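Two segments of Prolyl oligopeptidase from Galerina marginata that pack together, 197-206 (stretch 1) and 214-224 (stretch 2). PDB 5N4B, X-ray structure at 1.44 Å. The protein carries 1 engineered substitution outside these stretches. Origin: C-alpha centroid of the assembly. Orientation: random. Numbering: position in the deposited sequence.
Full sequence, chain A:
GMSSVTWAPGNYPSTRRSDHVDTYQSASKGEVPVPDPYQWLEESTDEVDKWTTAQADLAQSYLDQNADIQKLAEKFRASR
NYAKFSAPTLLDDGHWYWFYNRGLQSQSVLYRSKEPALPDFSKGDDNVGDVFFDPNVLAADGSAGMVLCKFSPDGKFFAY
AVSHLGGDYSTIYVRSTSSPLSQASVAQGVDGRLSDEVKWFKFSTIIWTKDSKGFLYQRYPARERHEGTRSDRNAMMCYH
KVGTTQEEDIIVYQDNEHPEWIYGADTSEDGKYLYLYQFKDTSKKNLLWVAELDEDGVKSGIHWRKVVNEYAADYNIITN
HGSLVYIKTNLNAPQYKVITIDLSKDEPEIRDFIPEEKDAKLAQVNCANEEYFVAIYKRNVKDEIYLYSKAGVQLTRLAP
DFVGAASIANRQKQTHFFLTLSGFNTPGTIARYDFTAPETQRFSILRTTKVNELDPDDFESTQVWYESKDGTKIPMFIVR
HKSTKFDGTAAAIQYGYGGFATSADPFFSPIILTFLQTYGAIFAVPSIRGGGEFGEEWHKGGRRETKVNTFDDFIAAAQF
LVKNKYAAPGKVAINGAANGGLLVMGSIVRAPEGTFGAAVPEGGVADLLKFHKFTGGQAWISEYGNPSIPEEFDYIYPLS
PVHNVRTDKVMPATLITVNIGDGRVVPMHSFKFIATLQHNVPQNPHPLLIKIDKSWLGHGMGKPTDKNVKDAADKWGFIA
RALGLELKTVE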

ATOM      1  N   GLU A 197     -19.510   9.037 -17.841  1.00 19.20           N
ATOM      2  CA  GLU A 197     -19.097   9.428 -16.503  1.00 18.76           C
ATOM      3  C   GLU A 197     -19.578   8.359 -15.532  1.00 20.37           C
ATOM      4  O   GLU A 197     -20.769   8.260 -15.237  1.00 21.59           O
ATOM      5  CB  GLU A 197     -19.653  10.804 -16.148  1.00 20.94           C
ATOM      6  CG  GLU A 197     -19.229  11.259 -14.771  1.00 21.46           C
ATOM      7  CD  GLU A 197     -19.566  12.718 -14.504  1.00 40.56           C
ATOM      8  OE1 GLU A 197     -20.773  13.047 -14.553  1.00 42.36           O
ATOM      9  OE2 GLU A 197     -18.624  13.533 -14.324  1.00 34.86           O
ATOM     10  N   VAL A 198     -18.666   7.543 -15.053  1.00 16.92           N
ATOM     11  CA  VAL A 198     -19.002   6.374 -14.261  1.00 17.10           C
ATOM     12  C   VAL A 198     -18.679   6.684 -12.794  1.00 16.00           C
ATOM     13  O   VAL A 198     -17.524   6.583 -12.359  1.00 14.95           O
ATOM     14  CB  VAL A 198     -18.259   5.147 -14.798  1.00 15.23           C
ATOM     15  CG1 VAL A 198     -18.539   3.938 -13.970  1.00 18.29           C
ATOM     16  CG2 VAL A 198     -18.641   4.901 -16.245  1.00 18.10           C
ATOM     17  N   LYS A 199     -19.674   7.096 -12.031  1.00 17.36           N
ATOM     18  CA  LYS A 199     -19.512   7.578 -10.669  1.00 16.64           C
ATOM     19  C   LYS A 199     -19.572   6.430  -9.666  1.00 15.91           C
ATOM     20  O   LYS A 199     -19.996   5.294  -9.957  1.00 17.01           O
ATOM     21  CB  LYS A 199     -20.614   8.589 -10.351  1.00 17.97           C
ATOM     22  CG  LYS A 199     -20.433   9.888 -11.169  1.00 21.04           C
ATOM     23  CD  LYS A 199     -21.529  10.911 -10.876  1.00 28.34           C
ATOM     24  CE  LYS A 199     -21.498  11.395  -9.420  1.00 40.53           C
ATOM     25  NZ  LYS A 199     -20.320  12.207  -9.010  1.00 51.34           N
ATOM     26  N   TRP A 200     -19.124   6.745  -8.450  1.00 15.62           N
ATOM     27  CA  TRP A 200     -19.298   5.908  -7.265  1.00 16.49           C
ATOM     28  C   TRP A 200     -18.370   4.705  -7.240  1.00 15.13           C
ATOM     29  O   TRP A 200     -18.614   3.725  -6.562  1.00 15.60           O
ATOM     30  CB  TRP A 200     -20.779   5.490  -7.064  1.00 16.67           C
ATOM     31  CG  TRP A 200     -21.682   6.691  -7.113  1.00 17.51           C
ATOM     32  CD1 TRP A 200     -22.555   7.018  -8.108  1.00 21.17           C
ATOM     33  CD2 TRP A 200     -21.760   7.727  -6.156  1.00 18.81           C
ATOM     34  NE1 TRP A 200     -23.162   8.200  -7.826  1.00 22.19           N
ATOM     35  CE2 TRP A 200     -22.688   8.671  -6.638  1.00 20.52           C
ATOM     36  CE3 TRP A 200     -21.135   7.960  -4.929  1.00 25.19           C
ATOM     37  CZ2 TRP A 200     -23.040   9.815  -5.913  1.00 24.24           C
ATOM     38  CZ3 TRP A 200     -21.453   9.110  -4.235  1.00 26.32           C
ATOM     39  CH2 TRP A 200     -22.412  10.021  -4.734  1.00 27.79           C
ATOM     40  N   PHE A 201     -17.248   4.806  -7.957  1.00 14.90           N
ATOM     41  CA  PHE A 201     -16.285   3.728  -8.102  1.00 12.41           C
ATOM     42  C   PHE A 201     -15.349   3.694  -6.902  1.00 14.04           C
ATOM     43  O   PHE A 201     -14.777   4.725  -6.496  1.00 14.65           O
ATOM     44  CB  PHE A 201     -15.484   3.976  -9.389  1.00 12.52           C
ATOM     45  CG  PHE A 201     -14.237   3.119  -9.562  1.00 12.40           C
ATOM     46  CD1 PHE A 201     -14.317   1.763  -9.558  1.00 13.03           C
ATOM     47  CD2 PHE A 201     -13.003   3.695  -9.781  1.00 13.74           C
ATOM     48  CE1 PHE A 201     -13.164   0.975  -9.713  1.00 15.12           C
ATOM     49  CE2 PHE A 201     -11.868   2.929  -9.972  1.00 12.92           C
ATOM     50  CZ  PHE A 201     -11.953   1.577  -9.956  1.00 13.78           C
ATOM     51  N   LYS A 202     -15.139   2.502  -6.348  1.00 12.70           N
ATOM     52  CA  LYS A 202     -14.236   2.354  -5.228  1.00 14.28           C
ATOM     53  C   LYS A 202     -13.922   0.883  -4.993  1.00 13.52           C
ATOM     54  O   LYS A 202     -14.784   0.025  -5.174  1.00 13.10           O
ATOM     55  CB  LYS A 202     -14.882   2.933  -3.953  1.00 16.05           C
ATOM     56  CG  LYS A 202     -13.952   3.324  -2.817  1.00 15.55           C
ATOM     57  CD  LYS A 202     -14.735   3.966  -1.678  1.00 15.26           C
ATOM     58  CE  LYS A 202     -13.811   4.574  -0.692  1.00 18.00           C
ATOM     59  NZ  LYS A 202     -14.568   5.384   0.339  1.00 20.65           N
ATOM     60  N   PHE A 203     -12.681   0.614  -4.575  1.00 14.28           N
ATOM     61  CA  PHE A 203     -12.233  -0.685  -4.042  1.00 14.16           C
ATOM     62  C   PHE A 203     -12.237  -1.822  -5.056  1.00 14.86           C
ATOM     63  O   PHE A 203     -12.373  -2.992  -4.676  1.00 14.68           O
ATOM     64  CB  PHE A 203     -12.989  -1.090  -2.764  1.00 15.16           C
ATOM     65  CG  PHE A 203     -12.810  -0.151  -1.592  1.00 15.19           C
ATOM     66  CD1 PHE A 203     -11.576   0.362  -1.279  1.00 15.54           C
ATOM     67  CD2 PHE A 203     -13.886   0.191  -0.798  1.00 17.16           C
ATOM     68  CE1 PHE A 203     -11.439   1.203  -0.173  1.00 17.29           C
ATOM     69  CE2 PHE A 203     -13.737   1.018   0.315  1.00 18.92           C
ATOM     70  CZ  PHE A 203     -12.495   1.529   0.591  1.00 19.66           C
ATOM     71  N   SER A 204     -12.058  -1.544  -6.334  1.00 14.45           N
ATOM     72  CA  SER A 204     -11.752  -2.603  -7.293  1.00 14.03           C
ATOM     73  C   SER A 204     -10.832  -2.054  -8.372  1.00 14.09           C
ATOM     74  O   SER A 204     -10.531  -0.869  -8.413  1.00 16.07           O
ATOM     75  CB  SER A 204     -13.015  -3.232  -7.926  1.00 16.21           C
ATOM     76  OG  SER A 204     -13.527  -2.473  -9.042  1.00 13.75           O
ATOM     77  N   THR A 205     -10.374  -2.968  -9.213  1.00 14.31           N
ATOM     78  CA  THR A 205      -9.685  -2.636 -10.453  1.00 17.53           C
ATOM     79  C   THR A 205     -10.715  -2.298 -11.544  1.00 17.73           C
ATOM     80  O   THR A 205     -11.922  -2.490 -11.369  1.00 15.11           O
ATOM     81  CB  THR A 205      -8.823  -3.842 -10.880  1.00 15.44           C
ATOM     82  OG1 THR A 205      -9.607  -5.032 -10.836  1.00 24.81           O
ATOM     83  CG2 THR A 205      -7.625  -3.986  -9.940  1.00 25.44           C
ATOM     84  N   ILE A 206     -10.213  -1.800 -12.674  1.00 13.02           N
ATOM     85  CA  ILE A 206     -10.991  -1.642 -13.901  1.00 12.57           C
ATOM     86  C   ILE A 206     -10.615  -2.800 -14.810  1.00 11.91           C
ATOM     87  O   ILE A 206      -9.437  -2.942 -15.174  1.00 12.12           O
ATOM     88  CB  ILE A 206     -10.675  -0.304 -14.579  1.00 12.90           C
ATOM     89  CG1 ILE A 206     -11.092   0.878 -13.698  1.00 12.73           C
ATOM     90  CG2 ILE A 206     -11.286  -0.216 -15.955  1.00 14.20           C
ATOM     91  CD1 ILE A 206     -10.621   2.180 -14.136  1.00 18.41           C
ATOM     92  N   GLY A 214     -16.344  -2.576 -23.237  1.00 16.55           N
ATOM     93  CA  GLY A 214     -16.700  -2.018 -21.947  1.00 14.31           C
ATOM     94  C   GLY A 214     -15.808  -2.612 -20.882  1.00 14.26           C
ATOM     95  O   GLY A 214     -14.942  -3.448 -21.158  1.00 13.44           O
ATOM     96  N   PHE A 215     -16.097  -2.226 -19.650  1.00 13.92           N
ATOM     97  CA  PHE A 215     -15.313  -2.676 -18.526  1.00 12.18           C
ATOM     98  C   PHE A 215     -16.139  -2.874 -17.280  1.00 12.85           C
ATOM     99  O   PHE A 215     -17.179  -2.252 -17.070  1.00 13.64           O
ATOM    100  CB  PHE A 215     -14.154  -1.704 -18.217  1.00 12.93           C
ATOM    101  CG  PHE A 215     -14.570  -0.277 -18.032  1.00 12.81           C
ATOM    102  CD1 PHE A 215     -15.058   0.158 -16.812  1.00 14.29           C
ATOM    103  CD2 PHE A 215     -14.465   0.632 -19.066  1.00 13.80           C
ATOM    104  CE1 PHE A 215     -15.464   1.494 -16.635  1.00 16.12           C
ATOM    105  CE2 PHE A 215     -14.879   1.944 -18.883  1.00 15.76           C
ATOM    106  CZ  PHE A 215     -15.392   2.350 -17.677  1.00 14.99           C
ATOM    107  N   LEU A 216     -15.659  -3.778 -16.468  1.00 12.32           N
ATOM    108  CA  LEU A 216     -16.239  -4.031 -15.158  1.00 13.10           C
ATOM    109  C   LEU A 216     -15.556  -3.162 -14.121  1.00 13.09           C
ATOM    110  O   LEU A 216     -14.344  -2.914 -14.189  1.00 13.35           O
ATOM    111  CB  LEU A 216     -16.103  -5.504 -14.743  1.00 14.01           C
ATOM    112  CG  LEU A 216     -16.918  -6.443 -15.647  1.00 17.55           C
ATOM    113  CD1 LEU A 216     -16.042  -7.110 -16.646  1.00 18.94           C
ATOM    114  CD2 LEU A 216     -17.691  -7.389 -14.889  1.00 24.16           C
ATOM    115  N   TYR A 217     -16.328  -2.744 -13.128  1.00 13.49           N
ATOM    116  CA  TYR A 217     -15.899  -1.870 -12.043  1.00 11.59           C
ATOM    117  C   TYR A 217     -16.866  -2.037 -10.875  1.00 13.39           C
ATOM    118  O   TYR A 217     -18.056  -2.299 -11.065  1.00 13.28           O
ATOM    119  CB  TYR A 217     -15.868  -0.413 -12.517  1.00 12.87           C
ATOM    120  CG  TYR A 217     -17.234   0.171 -12.744  1.00 13.32           C
ATOM    121  CD1 TYR A 217     -17.980  -0.121 -13.892  1.00 14.99           C
ATOM    122  CD2 TYR A 217     -17.821   0.921 -11.767  1.00 14.83           C
ATOM    123  CE1 TYR A 217     -19.253   0.366 -14.048  1.00 14.26           C
ATOM    124  CE2 TYR A 217     -19.111   1.400 -11.911  1.00 15.31           C
ATOM    125  CZ  TYR A 217     -19.830   1.103 -13.039  1.00 15.03           C
ATOM    126  OH  TYR A 217     -21.142   1.574 -13.171  1.00 17.40           O
ATOM    127  N   GLN A 218     -16.347  -1.859  -9.662  1.00 12.67           N
ATOM    128  CA  GLN A 218     -17.164  -1.912  -8.458  1.00 12.59           C
ATOM    129  C   GLN A 218     -17.660  -0.517  -8.113  1.00 13.64           C
ATOM    130  O   GLN A 218     -16.887   0.449  -8.078  1.00 15.41           O
ATOM    131  CB  GLN A 218     -16.395  -2.486  -7.291  1.00 11.68           C
ATOM    132  CG  GLN A 218     -17.251  -2.518  -6.014  1.00 12.91           C
ATOM    133  CD  GLN A 218     -16.582  -3.335  -4.964  1.00 14.40           C
ATOM    134  OE1 GLN A 218     -17.017  -4.438  -4.671  1.00 14.43           O
ATOM    135  NE2 GLN A 218     -15.467  -2.849  -4.429  1.00 15.10           N
ATOM    136  N   ARG A 219     -18.939  -0.412  -7.838  1.00 14.37           N
ATOM    137  CA  ARG A 219     -19.452   0.854  -7.362  1.00 17.70           C
ATOM    138  C   ARG A 219     -20.401   0.677  -6.187  1.00 17.23           C
ATOM    139  O   ARG A 219     -20.809  -0.423  -5.820  1.00 19.11           O
ATOM    140  CB  ARG A 219     -20.139   1.647  -8.436  1.00 20.87           C
ATOM    141  CG  ARG A 219     -21.282   0.849  -8.986  1.00 20.10           C
ATOM    142  CD  ARG A 219     -22.330   1.727  -9.561  1.00 25.35           C
ATOM    143  NE  ARG A 219     -22.979   2.598  -8.581  1.00 23.84           N
ATOM    144  CZ  ARG A 219     -23.956   3.420  -8.905  1.00 26.96           C
ATOM    145  NH1 ARG A 219     -24.380   3.473 -10.167  1.00 29.47           N
ATOM    146  NH2 ARG A 219     -24.483   4.169  -7.963  1.00 22.00           N
ATOM    147  N   TYR A 220     -20.699   1.781  -5.587  1.00 16.25           N
ATOM    148  CA  TYR A 220     -21.528   1.867  -4.404  1.00 17.25           C
ATOM    149  C   TYR A 220     -22.802   2.639  -4.677  1.00 18.11           C
ATOM    150  O   TYR A 220     -22.897   3.323  -5.701  1.00 19.74           O
ATOM    151  CB  TYR A 220     -20.731   2.497  -3.280  1.00 18.69           C
ATOM    152  CG  TYR A 220     -19.725   1.517  -2.738  1.00 16.32           C
ATOM    153  CD1 TYR A 220     -20.071   0.649  -1.703  1.00 17.99           C
ATOM    154  CD2 TYR A 220     -18.472   1.376  -3.311  1.00 15.18           C
ATOM    155  CE1 TYR A 220     -19.174  -0.267  -1.195  1.00 17.18           C
ATOM    156  CE2 TYR A 220     -17.580   0.439  -2.810  1.00 16.19           C
ATOM    157  CZ  TYR A 220     -17.945  -0.365  -1.765  1.00 16.51           C
ATOM    158  OH  TYR A 220     -17.014  -1.301  -1.296  1.00 17.14           O
ATOM    159  N   PRO A 221     -23.793   2.571  -3.789  1.00 19.50           N
ATOM    160  CA  PRO A 221     -25.013   3.338  -4.012  1.00 21.97           C
ATOM    161  C   PRO A 221     -24.714   4.817  -4.042  1.00 22.32           C
ATOM    162  O   PRO A 221     -23.859   5.305  -3.288  1.00 23.52           O
ATOM    163  CB  PRO A 221     -25.887   2.968  -2.814  1.00 24.28           C
ATOM    164  CG  PRO A 221     -25.398   1.573  -2.419  1.00 23.50           C
ATOM    165  CD  PRO A 221     -23.913   1.631  -2.663  1.00 19.97           C
ATOM    166  N   ALA A 222     -25.436   5.521  -4.921  1.00 24.77           N
ATOM    167  CA  ALA A 222     -25.333   6.976  -4.950  1.00 23.57           C
ATOM    168  C   ALA A 222     -25.870   7.507  -3.637  1.00 28.59           C
ATOM    169  O   ALA A 222     -26.788   6.930  -3.057  1.00 32.84           O
ATOM    170  CB  ALA A 222     -26.143   7.540  -6.122  1.00 28.17           C
ATOM    171  N   ARG A 223     -25.240   8.560  -3.137  1.00 29.23           N
ATOM    172  CA  ARG A 223     -25.658   9.170  -1.890  1.00 39.37           C
ATOM    173  C   ARG A 223     -25.722  10.671  -2.114  1.00 33.91           C
ATOM    174  O   ARG A 223     -24.760  11.274  -2.607  1.00 32.54           O
ATOM    175  CB  ARG A 223     -24.673   8.797  -0.761  1.00 46.93           C
ATOM    176  CG  ARG A 223     -24.691   7.269  -0.453  1.00 57.18           C
ATOM    177  CD  ARG A 223     -23.741   6.858   0.678  1.00 65.50           C
ATOM    178  NE  ARG A 223     -23.635   5.405   0.900  1.00 72.86           N
ATOM    179  CZ  ARG A 223     -22.770   4.586   0.285  1.00 70.81           C
ATOM    180  NH1 ARG A 223     -21.944   5.066  -0.638  1.00 62.11           N
ATOM    181  NH2 ARG A 223     -22.735   3.276   0.590  1.00 58.99           N
ATOM    182  N   GLU A 224     -26.848  11.272  -1.736  1.00 29.40           N
ATOM    183  CA  GLU A 224     -26.890  12.722  -1.684  1.00 28.96           C
ATOM    184  C   GLU A 224     -26.056  13.216  -0.498  1.00 33.08           C
ATOM    185  O   GLU A 224     -25.710  12.448   0.412  1.00 33.50           O
ATOM    186  CB  GLU A 224     -28.336  13.200  -1.542  1.00 37.56           C
ATOM    187  CG  GLU A 224     -29.255  12.769  -2.711  1.00 36.90           C
ATOM    188  CD  GLU A 224     -28.997  13.557  -4.004  1.00 47.51           C
ATOM    189  OE1 GLU A 224     -28.724  14.784  -3.944  1.00 44.39           O
ATOM    190  OE2 GLU A 224     -29.073  12.942  -5.091  1.00 48.45           O
TER
HETATM  191  O   HOH W   1     -13.664  -4.758 -11.827  1.00 21.35           O

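Two chain segments can pair without forming a regular ladder, provided that side chains take over where backbone register fails; residues 197-206 and 214-224 of this prolyl oligopeptidase illustrate the principle. Residues 214-219 form a continuous strand, whereas the first stretch turns a corner at Trp200 and meets it through a single beta bridge, Phe201 with Arg219, their CA atoms 4.3 Å apart. Two backbone hydrogen bonds frame this bridge: Tyr220 N donates to Trp200 O at 3.0 Å, and Lys202 N to Gln218 O at 3.2 Å. The same carbonyls accept CA-H...O contacts, from Arg219 CA to Trp200 O (3.1 Å) and from Phe201 CA to Gln218 O (3.3 Å).

Beyond the bridge the backbones separate, and polar side chains fill in. Gln218, extended with chi1 and chi2 both t, carries NE2 to Lys202 O at 3.0 Å with a nearly linear angle of 171°. Gln218 N, left without a backbone carbonyl partner in the first stretch, donates instead to Ser204 OG at 3.0 Å. That hydroxyl in turn donates a hydrogen bond to Thr205 O (2.8 Å between OG and O), so it accepts and donates at once. Farther along, a water links two carbonyls that cannot bond each other, donating to Thr205 O at 2.9 Å and, weakly, to Leu216 O at 3.1 Å.

Aromatic rings supply the apolar contacts. Val198 CG1 lies over the face of Tyr217, 3.3 Å from its CZ, a CH-pi contact, while Ile206 CG2 approaches Phe215 CD1 at 3.9 Å. At the other end, Trp200 points toward the second stretch and receives Ala222 CA over its five-membered ring. Its CD1 also lies over a face of the Arg219 guanidinium, 3.4 Å from NH2; hydrogen bonds from Arg219 NE and NH2 to Tyr220 O (3.0 and 2.9 Å) help to hold that group in place.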